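Local coordinates for protein iminosuccinate reductase (Paracoccus denitrificans, PDB 6RQA) that catalyses the NADH-dependent reduction of iminosuccinate to L-aspartate, regenerating the amino-group donor for the beta-hydroxyaspartate cycle of glycolate and glyoxylate assimilation, at residues R53-F58 / V315-L320; L85-G90 / F109-D114; Q163-A168 / A194-P199; L208-D213 / H230-T235; L226-V231 / D251-A256. All coordinates share one frame; numbering follows the deposited sequence.

Contacts 1 and 2 are buried, share the mixed sheet and touch the second subunit; they meet where Asp319 forms a salt bridge with Lys88. Contact 1 sets strand 55-64 against the start of helix 316-333 by one amide bond and leucine packing, whereas contact 2 is backbone pairing of adjacent strands, with aromatic packing toward the second subunit. Contacts 3, 4 and 5 lie among the helices and loops flanking the eight-stranded parallel sheet of the NAD-binding domain. Contact 3, at the surface, is apolar packing beside a salt bridge whose hydrogen bond is weak. Contacts 4 and 5, partly buried, share His230 and Val231 and rely mostly on backbone and helix-end bonds, contact 5 adding a leucine cluster.

Contact 1. Residues R53-F58 / V315-L320; sequences RKAYNF and VGLQDL
The first turn of helix 316-333 meets strand 55-64 chiefly through Asn57 on the strand and Leu317 on the helix. Asn57 OD1 accepts the backbone N-H of Leu317 at 2.9 Å from N, with an N-H...O angle of 157°, and the donor lies almost straight ahead of the amide carbonyl. The bond thus uses an N-H of the opening turn, where no preceding turn supplies an acceptor. Asn57 gets there because CG stands opposite its own carbonyl carbon (chi1 -58°), which swings the amide across to the helix although CB itself points past it. The same amide lies crosswise against Val315, whose CB is 3.5 Å from Asn57 ND2. Strand 55-64 is an outermost strand of the seven-stranded mixed sheet within this chain, and the helix runs across it, their local directions 118° apart. Leu317 fills the angle between them: its CD1 touches Ala55 CB at 3.6 Å and lies 3.5 Å from Tyr56 N, while its CG sits beside the Asn57 oxygen. Replacing Asn57 with alanine would probably leave the Leu317 N-H without this acceptor and open a gap beside Val315. On the helix side, Val315 N donates to Gln318 OE1 at 3.2 Å, the donor standing above the amide plane, and so ties the residue before the helix into its first turn. Asp319, one residue further, forms salt bridges with Lys88 and with the NAD-binding Arg131. On the other side of the strand, Tyr56 OH is hydrogen-bonded to Glu63 of the second subunit.

Contact 2. Residues L85-G90 / F109-D114; sequences LGLKAG and FLFDPD
The Phe109 ring has Ala89 CB at its edge, in the ring plane and 3.8 Å from CE2, with Leu87 CD2 also near that plane; the ring stacks on Phe109 of the second subunit. Phe111 turns an edge to the carbonyl oxygen of Leu85, while Gly86 CA and Leu87 CD2 approach its ring obliquely, the latter 4.2 Å from CE1. Leu87 reaches both aromatics because its CG is lodged between the backbone N and the carbonyl carbon (chi1 75°), so that CD2 also comes to 4.1 Å from Phe109 CB. These residues belong to a beta hairpin of the mixed sheet, strands 84-92 and 104-111 running antiparallel. Leu87 and Phe109 form a hydrogen-bonded pair, with Phe109 N 2.8 Å from Leu87 O and Leu87 N 3.0 Å from Phe109 O. Next to it, Gly86 faces Leu110 in a non-hydrogen-bonded pair, its CA 3.1 Å from Phe109 O in a CA-H...O contact. Phe111 N then donates to Leu85 O at 2.7 Å, and Leu85 CB packs on Pro113 CG. Leu110 points to the other face, against Leu320 of helix 316-333; Lys88, probably the proton donor/acceptor, is hydrogen-bonded to Thr128.

Contact 3. Residues Q163-A168 / A194-P199; sequences QMRAAA and AELGLP
Arg165 NH1 and Glu195 OE1 form a salt bridge at 3.2 Å, the hydrogen bond within it weak and bent to 126° at the hydrogen. The carboxylate oxygen comes to the edge of the guanidinium, and the two planes are only 26° apart. Arg165 arrives by a kink at chi3 (-77°), whereas Glu195 reaches across with its chain extended beyond CG. The guanidinium also makes a cation-pi contact with Phe162. Beneath this pair Leu196 carries the apolar part: CD1 lies 3.7 Å from Met164 CG and 3.7 Å from Ala168 CB, and CD2 rests 4.0 Å from Arg165 CG, crossing the arginine chain at about a right angle. A serine in place of Leu196 would probably open a gap between Met164 and Ala168 and strip the apolar support from the arginine stem. Leu198 CD1 adds a looser contact with Ala168 CB at 4.2 Å. Between the two leucines, Gly197 has positive phi and ends helix 186-195 in a Schellman motif, turning the chain toward strand 200-202. Helices 158-170 and 186-195 link the adjacent parallel strands 150-154, 175-179 and 200-202, as crossover helices of successive beta-alpha-beta units in the Rossmann-type nucleotide-binding domain, where His158 and Asn180 bind NAD.

Contact 4. Residues L208-D213 / H230-T235; sequences LGAEAD and HVKGPT
Gly209 O receives the backbone N-H of Lys232 at 3.0 Å from N, with an N-H...O angle of 163°. The same oxygen takes a CA-H...O contact from Val231 CA at 3.3 Å. His230 O, in turn, lies 3.4 Å from Gly209 CA, and a beta carbon on this glycine would run into that carbonyl, so the close approach of the two backbones probably depends on Gly209 having none. Beside it, Ala210 CB rests on the start of the Lys232 chain, 4.1 Å from CG. Further along, Thr235 takes over: its CA is 3.3 Å from Asp213 O in another CA-H...O contact, and its CG2, set anti to the backbone N, lies 3.7 Å from Ala212 O. Outside this first shell, Asp213 OD2 accepts from the backbone N atoms of Lys149 and Val150, and Val231 O is held by Arg257. Thr235 O, for its part, takes a hydrogen bond from Arg302. Residues 208-213 form the end of helix 205-211 leading into strand 214-217, while the loop 230-235 enters strand 235-239, so the contact joins the approaches to two adjacent parallel strands in the middle of the NAD-domain sheet.

Contact 5. Residues L226-V231 / D251-A256; sequences LMNEHV and DPALVA
Asp251, Asn228 and Leu254 lead a mixed polar and apolar contact between a helix start and a loop: helix 252-256 of the NAD-binding domain docks on the turn that follows strand 224-226. Asp251 N donates to Leu226 O at 3.0 Å, and Asp251 OD2 accepts Asn228 N at 3.2 Å through its anti lone pair, the angle at the hydrogen being 136°. With chi1 at -174° the carboxylate extends away from the Asp251 N and over to the loop. Met227, bent at chi2 and chi3, curls back to bring CE to 3.4 Å from the same OD2. The Asn228 amide lies against the first helical turn, with OD1 3.4 Å from Leu254 CA and ND2 3.9 Å from Ala253 CB; its OD1 accepts a hydrogen bond from Arg257. Deeper in, Leu254 CD2 touches Val231 CG2 at 3.7 Å and Leu226 CD2 at 4.1 Å, crossing the valine at about a right angle, and all three side chains pack on Ile237 of strand 235-239. The other oxygen, Asp251 OD1, accepts from Ala253 N. Asp251 thus sits at the N-cap of helix 252-256, with a weak capping bond to one oxygen and the other turned to the loop.

Contact 1. Residues R53-F58 / V315-L320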
# COMPACT_ATOMS: atom_id res chain seq x y z
N ARG A 53 6.64 -17.92 12.74
CA ARG A 53 5.29 -17.50 12.35
C ARG A 53 4.70 -16.48 13.32
O ARG A 53 3.48 -16.42 13.51
CB ARG A 53 4.36 -18.71 12.20
CG ARG A 53 4.81 -19.70 11.15
CD ARG A 53 4.98 -19.03 9.80
NE ARG A 53 5.39 -19.98 8.76
CZ ARG A 53 6.65 -20.19 8.40
NH1 ARG A 53 7.64 -19.52 8.98
NH2 ARG A 53 6.93 -21.07 7.45
N LYS A 54 5.56 -15.67 13.94
CA LYS A 54 5.11 -14.54 14.75
C LYS A 54 5.08 -13.24 13.96
O LYS A 54 4.79 -12.19 14.54
CB LYS A 54 6.02 -14.38 15.98
CG LYS A 54 5.50 -15.05 17.24
CD LYS A 54 5.39 -16.55 17.08
CE LYS A 54 4.88 -17.21 18.35
NZ LYS A 54 4.77 -18.69 18.21
N ALA A 55 5.37 -13.29 12.67
CA ALA A 55 5.39 -12.12 11.81
C ALA A 55 5.26 -12.57 10.37
O ALA A 55 5.64 -13.69 10.03
CB ALA A 55 6.67 -11.30 12.01
N TYR A 56 4.71 -11.70 9.53
CA TYR A 56 4.52 -12.04 8.13
C TYR A 56 4.44 -10.76 7.31
O TYR A 56 4.13 -9.68 7.83
CB TYR A 56 3.27 -12.90 7.92
CG TYR A 56 1.97 -12.13 7.94
CD1 TYR A 56 1.41 -11.70 9.13
CD2 TYR A 56 1.29 -11.85 6.76
CE1 TYR A 56 0.21 -11.00 9.15
CE2 TYR A 56 0.10 -11.15 6.76
CZ TYR A 56 -0.44 -10.73 7.96
OH TYR A 56 -1.63 -10.03 7.97
N ASN A 57 4.70 -10.90 6.01
CA ASN A 57 4.65 -9.79 5.07
C ASN A 57 3.34 -9.81 4.31
O ASN A 57 2.85 -10.87 3.91
CB ASN A 57 5.82 -9.86 4.08
CG ASN A 57 7.17 -9.85 4.77
OD1 ASN A 57 7.67 -8.79 5.15
ND2 ASN A 57 7.76 -11.02 4.92
N PHE A 58 2.77 -8.62 4.10
CA PHE A 58 1.56 -8.49 3.31
C PHE A 58 1.87 -8.77 1.84
O PHE A 58 3.02 -8.73 1.41
CB PHE A 58 0.97 -7.09 3.46
CG PHE A 58 0.54 -6.75 4.86
CD1 PHE A 58 0.34 -7.75 5.80
CD2 PHE A 58 0.34 -5.44 5.23
CE1 PHE A 58 -0.05 -7.43 7.08
CE2 PHE A 58 -0.05 -5.12 6.52
CZ PHE A 58 -0.25 -6.12 7.44
N VAL A 315 11.99 -7.98 2.08
CA VAL A 315 10.63 -8.06 2.60
C VAL A 315 10.36 -6.83 3.46
O VAL A 315 11.27 -6.23 4.03
CB VAL A 315 10.40 -9.35 3.41
CG1 VAL A 315 10.61 -10.58 2.53
CG2 VAL A 315 11.31 -9.40 4.63
N GLY A 316 9.08 -6.46 3.54
CA GLY A 316 8.71 -5.24 4.24
C GLY A 316 9.01 -5.26 5.72
O GLY A 316 9.25 -4.21 6.32
N LEU A 317 9.00 -6.45 6.34
CA LEU A 317 9.31 -6.54 7.76
C LEU A 317 10.72 -6.06 8.06
O LEU A 317 10.97 -5.50 9.14
CB LEU A 317 9.12 -7.97 8.26
CG LEU A 317 7.68 -8.50 8.36
CD1 LEU A 317 7.69 -9.96 8.78
CD2 LEU A 317 6.85 -7.68 9.33
N GLN A 318 11.66 -6.28 7.14
CA GLN A 318 13.01 -5.76 7.32
C GLN A 318 13.01 -4.25 7.43
O GLN A 318 13.69 -3.67 8.29
CB GLN A 318 13.91 -6.23 6.18
CG GLN A 318 14.15 -7.73 6.15
CD GLN A 318 14.71 -8.21 4.83
OE1 GLN A 318 14.59 -7.53 3.81
NE2 GLN A 318 15.33 -9.38 4.84
N ASP A 319 12.25 -3.58 6.56
CA ASP A 319 12.12 -2.13 6.65
C ASP A 319 11.42 -1.72 7.94
O ASP A 319 11.83 -0.75 8.59
CB ASP A 319 11.35 -1.59 5.44
CG ASP A 319 11.99 -1.98 4.12
OD1 ASP A 319 13.18 -1.65 3.92
OD2 ASP A 319 11.31 -2.63 3.30
N LEU A 320 10.38 -2.45 8.33
CA LEU A 320 9.65 -2.11 9.54
C LEU A 320 10.53 -2.26 10.78
O LEU A 320 10.52 -1.41 11.67
CB LEU A 320 8.40 -2.98 9.67
CG LEU A 320 7.32 -2.82 8.60
CD1 LEU A 320 6.14 -3.73 8.88
CD2 LEU A 320 6.87 -1.37 8.50

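Contact 2. Residues L85-G90 / F109-D114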
# COMPACT_ATOMS: atom_id res chain seq x y z
N LEU A 85 3.74 -2.48 13.07
CA LEU A 85 2.82 -2.57 11.96
C LEU A 85 3.03 -1.38 11.04
O LEU A 85 3.24 -0.25 11.51
CB LEU A 85 1.36 -2.60 12.45
CG LEU A 85 0.25 -2.60 11.39
CD1 LEU A 85 0.25 -3.89 10.60
CD2 LEU A 85 -1.10 -2.36 12.04
N GLY A 86 2.97 -1.62 9.74
CA GLY A 86 3.09 -0.53 8.79
C GLY A 86 3.50 -1.04 7.42
O GLY A 86 3.21 -2.18 7.06
N LEU A 87 4.19 -0.17 6.69
CA LEU A 87 4.60 -0.47 5.32
C LEU A 87 5.70 0.50 4.91
O LEU A 87 5.89 1.55 5.53
CB LEU A 87 3.42 -0.37 4.35
CG LEU A 87 2.99 1.06 3.99
CD1 LEU A 87 2.28 1.09 2.65
CD2 LEU A 87 2.11 1.67 5.07
N LYS A 88 6.40 0.13 3.85
CA LYS A 88 7.29 1.04 3.14
C LYS A 88 6.69 1.32 1.77
O LYS A 88 6.33 0.39 1.04
CB LYS A 88 8.70 0.46 2.99
CG LYS A 88 9.70 1.47 2.44
CD LYS A 88 11.11 0.90 2.35
CE LYS A 88 11.24 -0.10 1.21
NZ LYS A 88 12.62 -0.65 1.11
N ALA A 89 6.56 2.60 1.43
CA ALA A 89 5.99 3.02 0.16
C ALA A 89 7.05 3.75 -0.65
O ALA A 89 7.94 4.41 -0.09
CB ALA A 89 4.77 3.93 0.37
N GLY A 90 6.95 3.63 -1.97
CA GLY A 90 7.91 4.24 -2.86
C GLY A 90 8.37 3.29 -3.95
O GLY A 90 7.64 2.36 -4.31
N PHE A 109 6.12 3.97 6.91
CA PHE A 109 5.05 4.50 7.75
C PHE A 109 4.69 3.44 8.78
O PHE A 109 4.27 2.34 8.41
CB PHE A 109 3.83 4.89 6.92
CG PHE A 109 4.14 5.82 5.78
CD1 PHE A 109 4.43 7.15 6.02
CD2 PHE A 109 4.11 5.36 4.47
CE1 PHE A 109 4.71 8.01 4.97
CE2 PHE A 109 4.39 6.22 3.42
CZ PHE A 109 4.69 7.55 3.67
N LEU A 110 4.86 3.77 10.05
CA LEU A 110 4.52 2.86 11.14
C LEU A 110 3.15 3.23 11.71
O LEU A 110 2.79 4.41 11.78
CB LEU A 110 5.57 2.91 12.25
CG LEU A 110 6.99 2.50 11.84
CD1 LEU A 110 7.93 2.56 13.03
CD2 LEU A 110 6.99 1.11 11.23
N PHE A 111 2.39 2.21 12.10
CA PHE A 111 1.06 2.38 12.65
C PHE A 111 0.97 1.69 14.00
O PHE A 111 1.65 0.69 14.25
CB PHE A 111 -0.02 1.83 11.71
CG PHE A 111 -0.27 2.69 10.50
CD1 PHE A 111 0.66 2.78 9.48
CD2 PHE A 111 -1.45 3.41 10.38
CE1 PHE A 111 0.43 3.57 8.37
CE2 PHE A 111 -1.69 4.20 9.27
CZ PHE A 111 -0.75 4.28 8.27
N ASP A 112 0.13 2.23 14.87
CA ASP A 112 -0.09 1.63 16.18
C ASP A 112 -0.93 0.37 16.02
O ASP A 112 -2.08 0.46 15.56
CB ASP A 112 -0.79 2.64 17.09
CG ASP A 112 -0.77 2.22 18.55
OD1 ASP A 112 -0.50 1.03 18.84
OD2 ASP A 112 -1.04 3.08 19.41
N PRO A 113 -0.42 -0.81 16.38
CA PRO A 113 -1.22 -2.03 16.20
C PRO A 113 -2.40 -2.13 17.15
O PRO A 113 -3.30 -2.95 16.90
CB PRO A 113 -0.21 -3.16 16.46
CG PRO A 113 1.15 -2.50 16.41
CD PRO A 113 0.93 -1.10 16.87
N ASP A 114 -2.44 -1.34 18.22
CA ASP A 114 -3.52 -1.41 19.19
C ASP A 114 -4.67 -0.45 18.89
O ASP A 114 -5.78 -0.66 19.39
CB ASP A 114 -2.99 -1.12 20.60
CG ASP A 114 -2.04 -2.19 21.09
OD1 ASP A 114 -2.10 -3.32 20.58
OD2 ASP A 114 -1.23 -1.89 21.99
O HOH W 1 4.47 0.24 14.92

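Contact 3. Residues Q163-A168 / A194-P199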
# COMPACT_ATOMS: atom_id res chain seq x y z
N GLN A 163 27.11 -3.43 1.87
CA GLN A 163 27.25 -4.88 1.98
C GLN A 163 28.61 -5.26 2.54
O GLN A 163 28.71 -6.18 3.37
CB GLN A 163 27.03 -5.53 0.61
CG GLN A 163 25.70 -5.19 -0.05
CD GLN A 163 24.51 -5.78 0.67
OE1 GLN A 163 24.59 -6.85 1.26
NE2 GLN A 163 23.38 -5.07 0.63
N MET A 164 29.67 -4.57 2.12
CA MET A 164 31.00 -4.91 2.60
C MET A 164 31.18 -4.55 4.07
O MET A 164 31.79 -5.31 4.83
CB MET A 164 32.06 -4.21 1.74
CG MET A 164 33.48 -4.66 2.02
SD MET A 164 34.73 -3.82 1.02
CE MET A 164 34.17 -4.23 -0.63
N ARG A 165 30.65 -3.40 4.49
CA ARG A 165 30.77 -3.00 5.89
C ARG A 165 30.01 -3.95 6.80
O ARG A 165 30.51 -4.32 7.87
CB ARG A 165 30.29 -1.56 6.07
CG ARG A 165 31.29 -0.51 5.63
CD ARG A 165 30.86 0.88 6.08
NE ARG A 165 29.79 1.43 5.25
CZ ARG A 165 30.00 2.25 4.22
NH1 ARG A 165 31.23 2.62 3.90
NH2 ARG A 165 28.97 2.71 3.52
N ALA A 166 28.80 -4.36 6.40
CA ALA A 166 28.02 -5.26 7.24
C ALA A 166 28.64 -6.65 7.29
O ALA A 166 28.56 -7.33 8.32
CB ALA A 166 26.58 -5.34 6.73
N ALA A 167 29.27 -7.09 6.20
CA ALA A 167 29.90 -8.41 6.19
C ALA A 167 31.15 -8.43 7.05
O ALA A 167 31.40 -9.40 7.77
CB ALA A 167 30.22 -8.82 4.75
N ALA A 168 31.96 -7.37 6.98
CA ALA A 168 33.16 -7.29 7.80
C ALA A 168 32.84 -7.10 9.28
O ALA A 168 33.70 -7.39 10.12
CB ALA A 168 34.06 -6.15 7.32
N ALA A 194 39.55 -0.12 2.38
CA ALA A 194 40.54 0.62 3.16
C ALA A 194 39.97 1.11 4.48
O ALA A 194 40.69 1.15 5.49
CB ALA A 194 41.08 1.79 2.35
N GLU A 195 38.69 1.48 4.50
CA GLU A 195 38.06 1.88 5.76
C GLU A 195 37.99 0.72 6.74
O GLU A 195 38.04 0.94 7.96
CB GLU A 195 36.66 2.43 5.49
CG GLU A 195 36.61 3.66 4.60
CD GLU A 195 35.20 4.16 4.36
OE1 GLU A 195 34.25 3.43 4.71
OE2 GLU A 195 35.04 5.27 3.82
N LEU A 196 37.86 -0.50 6.24
CA LEU A 196 37.78 -1.69 7.07
C LEU A 196 39.14 -2.30 7.37
O LEU A 196 39.21 -3.35 8.02
CB LEU A 196 36.88 -2.73 6.41
CG LEU A 196 35.47 -2.26 6.05
CD1 LEU A 196 34.77 -3.28 5.16
CD2 LEU A 196 34.66 -2.00 7.31
N GLY A 197 40.23 -1.68 6.91
CA GLY A 197 41.55 -2.22 7.14
C GLY A 197 41.81 -3.53 6.44
O GLY A 197 42.59 -4.35 6.93
N LEU A 198 41.17 -3.75 5.29
CA LEU A 198 41.27 -5.00 4.56
C LEU A 198 41.88 -4.75 3.19
O LEU A 198 41.47 -3.80 2.50
CB LEU A 198 39.88 -5.65 4.40
CG LEU A 198 39.20 -6.13 5.68
CD1 LEU A 198 37.79 -6.61 5.38
CD2 LEU A 198 40.01 -7.23 6.33
N PRO A 199 42.85 -5.55 2.76
CA PRO A 199 43.40 -5.38 1.41
C PRO A 199 42.40 -5.81 0.34
O PRO A 199 41.61 -6.73 0.54
CB PRO A 199 44.63 -6.30 1.42
CG PRO A 199 44.31 -7.34 2.44
CD PRO A 199 43.50 -6.65 3.50

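Contact 4. Residues L208-D213 / H230-T235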
# COMPACT_ATOMS: atom_id res chain seq x y z
N LEU A 208 37.42 -15.33 -8.60
CA LEU A 208 36.54 -15.00 -7.49
C LEU A 208 35.77 -16.23 -7.01
O LEU A 208 35.70 -16.50 -5.81
CB LEU A 208 35.58 -13.88 -7.89
CG LEU A 208 34.77 -13.18 -6.79
CD1 LEU A 208 34.53 -11.72 -7.15
CD2 LEU A 208 33.44 -13.88 -6.56
N GLY A 209 35.20 -16.99 -7.95
CA GLY A 209 34.47 -18.19 -7.58
C GLY A 209 35.33 -19.26 -6.93
O GLY A 209 34.81 -20.08 -6.17
N ALA A 210 36.64 -19.26 -7.20
CA ALA A 210 37.53 -20.28 -6.68
C ALA A 210 38.30 -19.84 -5.44
O ALA A 210 38.89 -20.69 -4.76
CB ALA A 210 38.53 -20.71 -7.76
N GLU A 211 38.31 -18.55 -5.12
CA GLU A 211 39.08 -18.04 -3.99
C GLU A 211 38.23 -17.36 -2.92
O GLU A 211 38.71 -17.22 -1.79
CB GLU A 211 40.15 -17.05 -4.47
CG GLU A 211 41.13 -17.63 -5.47
CD GLU A 211 42.14 -16.61 -5.96
OE1 GLU A 211 43.20 -17.03 -6.48
OE2 GLU A 211 41.88 -15.40 -5.82
N ALA A 212 37.01 -16.95 -3.23
CA ALA A 212 36.15 -16.28 -2.26
C ALA A 212 35.34 -17.31 -1.48
O ALA A 212 34.57 -18.08 -2.07
CB ALA A 212 35.23 -15.28 -2.96
N ASP A 213 35.52 -17.32 -0.16
CA ASP A 213 34.75 -18.21 0.69
C ASP A 213 33.33 -17.71 0.88
O ASP A 213 32.40 -18.52 1.00
CB ASP A 213 35.45 -18.36 2.05
CG ASP A 213 36.93 -18.67 1.91
OD1 ASP A 213 37.29 -19.44 1.00
OD2 ASP A 213 37.73 -18.13 2.70
N HIS A 230 32.59 -21.77 -12.10
CA HIS A 230 33.40 -20.75 -11.43
C HIS A 230 33.57 -21.08 -9.95
O HIS A 230 34.68 -21.01 -9.41
CB HIS A 230 32.77 -19.37 -11.60
CG HIS A 230 32.98 -18.77 -12.96
ND1 HIS A 230 32.26 -17.69 -13.41
CD2 HIS A 230 33.84 -19.10 -13.95
CE1 HIS A 230 32.66 -17.38 -14.63
NE2 HIS A 230 33.62 -18.21 -14.98
N VAL A 231 32.47 -21.44 -9.28
CA VAL A 231 32.50 -21.68 -7.84
C VAL A 231 33.19 -23.00 -7.56
O VAL A 231 32.78 -24.06 -8.06
CB VAL A 231 31.08 -21.66 -7.26
CG1 VAL A 231 31.13 -21.88 -5.76
CG2 VAL A 231 30.40 -20.34 -7.58
N LYS A 232 34.25 -22.96 -6.76
CA LYS A 232 34.99 -24.15 -6.36
C LYS A 232 35.17 -24.14 -4.85
O LYS A 232 35.38 -23.08 -4.24
CB LYS A 232 36.36 -24.21 -7.05
CG LYS A 232 36.33 -24.09 -8.57
CD LYS A 232 36.36 -25.45 -9.26
CE LYS A 232 34.98 -26.09 -9.33
NZ LYS A 232 35.02 -27.41 -10.03
N GLY A 233 35.07 -25.32 -4.24
CA GLY A 233 35.25 -25.46 -2.82
C GLY A 233 34.07 -24.95 -2.01
O GLY A 233 33.05 -24.54 -2.57
N PRO A 234 34.19 -24.99 -0.69
CA PRO A 234 33.12 -24.47 0.17
C PRO A 234 32.92 -22.97 -0.06
O PRO A 234 33.86 -22.18 0.03
CB PRO A 234 33.61 -24.77 1.59
CG PRO A 234 34.60 -25.88 1.42
CD PRO A 234 35.26 -25.63 0.10
N THR A 235 31.67 -22.59 -0.34
CA THR A 235 31.35 -21.21 -0.68
C THR A 235 29.92 -20.90 -0.26
O THR A 235 29.02 -21.72 -0.46
CB THR A 235 31.52 -20.96 -2.19
OG1 THR A 235 32.88 -21.22 -2.57
CG2 THR A 235 31.17 -19.52 -2.54
O HOH W 2 36.84 -21.57 -1.47

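Contact 5. Residues L226-V231 / D251-A256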
# COMPACT_ATOMS: atom_id res chain seq x y z
N LEU A 226 28.11 -15.11 -12.40
CA LEU A 226 28.86 -16.18 -11.75
C LEU A 226 28.37 -17.52 -12.28
O LEU A 226 27.22 -17.90 -12.05
CB LEU A 226 28.70 -16.08 -10.23
CG LEU A 226 29.58 -16.99 -9.37
CD1 LEU A 226 31.05 -16.68 -9.60
CD2 LEU A 226 29.22 -16.83 -7.90
N MET A 227 29.24 -18.23 -12.99
CA MET A 227 28.86 -19.47 -13.65
C MET A 227 29.01 -20.66 -12.69
O MET A 227 29.56 -20.54 -11.60
CB MET A 227 29.70 -19.68 -14.91
CG MET A 227 29.53 -18.58 -15.94
SD MET A 227 27.80 -18.26 -16.31
CE MET A 227 27.29 -19.84 -16.98
N ASN A 228 28.51 -21.81 -13.14
CA ASN A 228 28.51 -23.00 -12.30
C ASN A 228 29.93 -23.47 -12.00
O ASN A 228 30.28 -23.74 -10.85
CB ASN A 228 27.70 -24.11 -12.96
CG ASN A 228 27.59 -25.35 -12.10
OD1 ASN A 228 27.57 -25.26 -10.87
ND2 ASN A 228 27.53 -26.51 -12.73
N GLU A 229 30.76 -23.58 -13.04
CA GLU A 229 32.13 -24.06 -12.85
C GLU A 229 33.06 -23.00 -12.27
O GLU A 229 34.21 -23.32 -11.97
CB GLU A 229 32.69 -24.58 -14.17
CG GLU A 229 32.05 -25.87 -14.66
CD GLU A 229 32.07 -26.96 -13.60
OE1 GLU A 229 31.07 -27.09 -12.85
OE2 GLU A 229 33.08 -27.69 -13.51
N HIS A 230 32.59 -21.77 -12.10
CA HIS A 230 33.40 -20.75 -11.43
C HIS A 230 33.57 -21.08 -9.95
O HIS A 230 34.68 -21.01 -9.41
CB HIS A 230 32.77 -19.37 -11.60
CG HIS A 230 32.98 -18.77 -12.96
ND1 HIS A 230 32.26 -17.69 -13.41
CD2 HIS A 230 33.84 -19.10 -13.95
CE1 HIS A 230 32.66 -17.38 -14.63
NE2 HIS A 230 33.62 -18.21 -14.98
N VAL A 231 32.47 -21.44 -9.28
CA VAL A 231 32.50 -21.68 -7.84
C VAL A 231 33.19 -23.00 -7.56
O VAL A 231 32.78 -24.06 -8.06
CB VAL A 231 31.08 -21.66 -7.26
CG1 VAL A 231 31.13 -21.88 -5.76
CG2 VAL A 231 30.40 -20.34 -7.58
N ASP A 251 24.28 -18.54 -12.52
CA ASP A 251 23.97 -19.62 -13.45
C ASP A 251 22.93 -20.54 -12.81
O ASP A 251 23.14 -21.01 -11.68
CB ASP A 251 25.24 -20.40 -13.78
CG ASP A 251 25.03 -21.46 -14.84
OD1 ASP A 251 23.95 -21.48 -15.47
OD2 ASP A 251 25.95 -22.28 -15.05
N PRO A 252 21.80 -20.79 -13.46
CA PRO A 252 20.80 -21.70 -12.87
C PRO A 252 21.35 -23.07 -12.52
O PRO A 252 20.84 -23.71 -11.59
CB PRO A 252 19.72 -21.78 -13.97
CG PRO A 252 19.83 -20.48 -14.69
CD PRO A 252 21.30 -20.14 -14.69
N ALA A 253 22.38 -23.54 -13.23
CA ALA A 253 23.02 -24.80 -12.86
C ALA A 253 23.72 -24.68 -11.51
O ALA A 253 23.71 -25.63 -10.72
CB ALA A 253 24.00 -25.23 -13.95
N LEU A 254 24.35 -23.53 -11.25
CA LEU A 254 24.96 -23.30 -9.94
C LEU A 254 23.90 -23.23 -8.85
O LEU A 254 24.10 -23.74 -7.74
CB LEU A 254 25.78 -22.02 -9.98
CG LEU A 254 26.30 -21.47 -8.64
CD1 LEU A 254 27.29 -22.44 -8.01
CD2 LEU A 254 26.93 -20.10 -8.84
N VAL A 255 22.76 -22.60 -9.15
CA VAL A 255 21.66 -22.54 -8.20
C VAL A 255 21.10 -23.93 -7.92
O VAL A 255 20.63 -24.21 -6.82
CB VAL A 255 20.57 -21.58 -8.72
CG1 VAL A 255 19.43 -21.45 -7.71
CG2 VAL A 255 21.17 -20.22 -9.03
N ALA A 256 21.16 -24.83 -8.91
CA ALA A 256 20.54 -26.14 -8.76
C ALA A 256 21.33 -27.04 -7.81
O ALA A 256 20.73 -27.90 -7.14
CB ALA A 256 20.39 -26.81 -10.12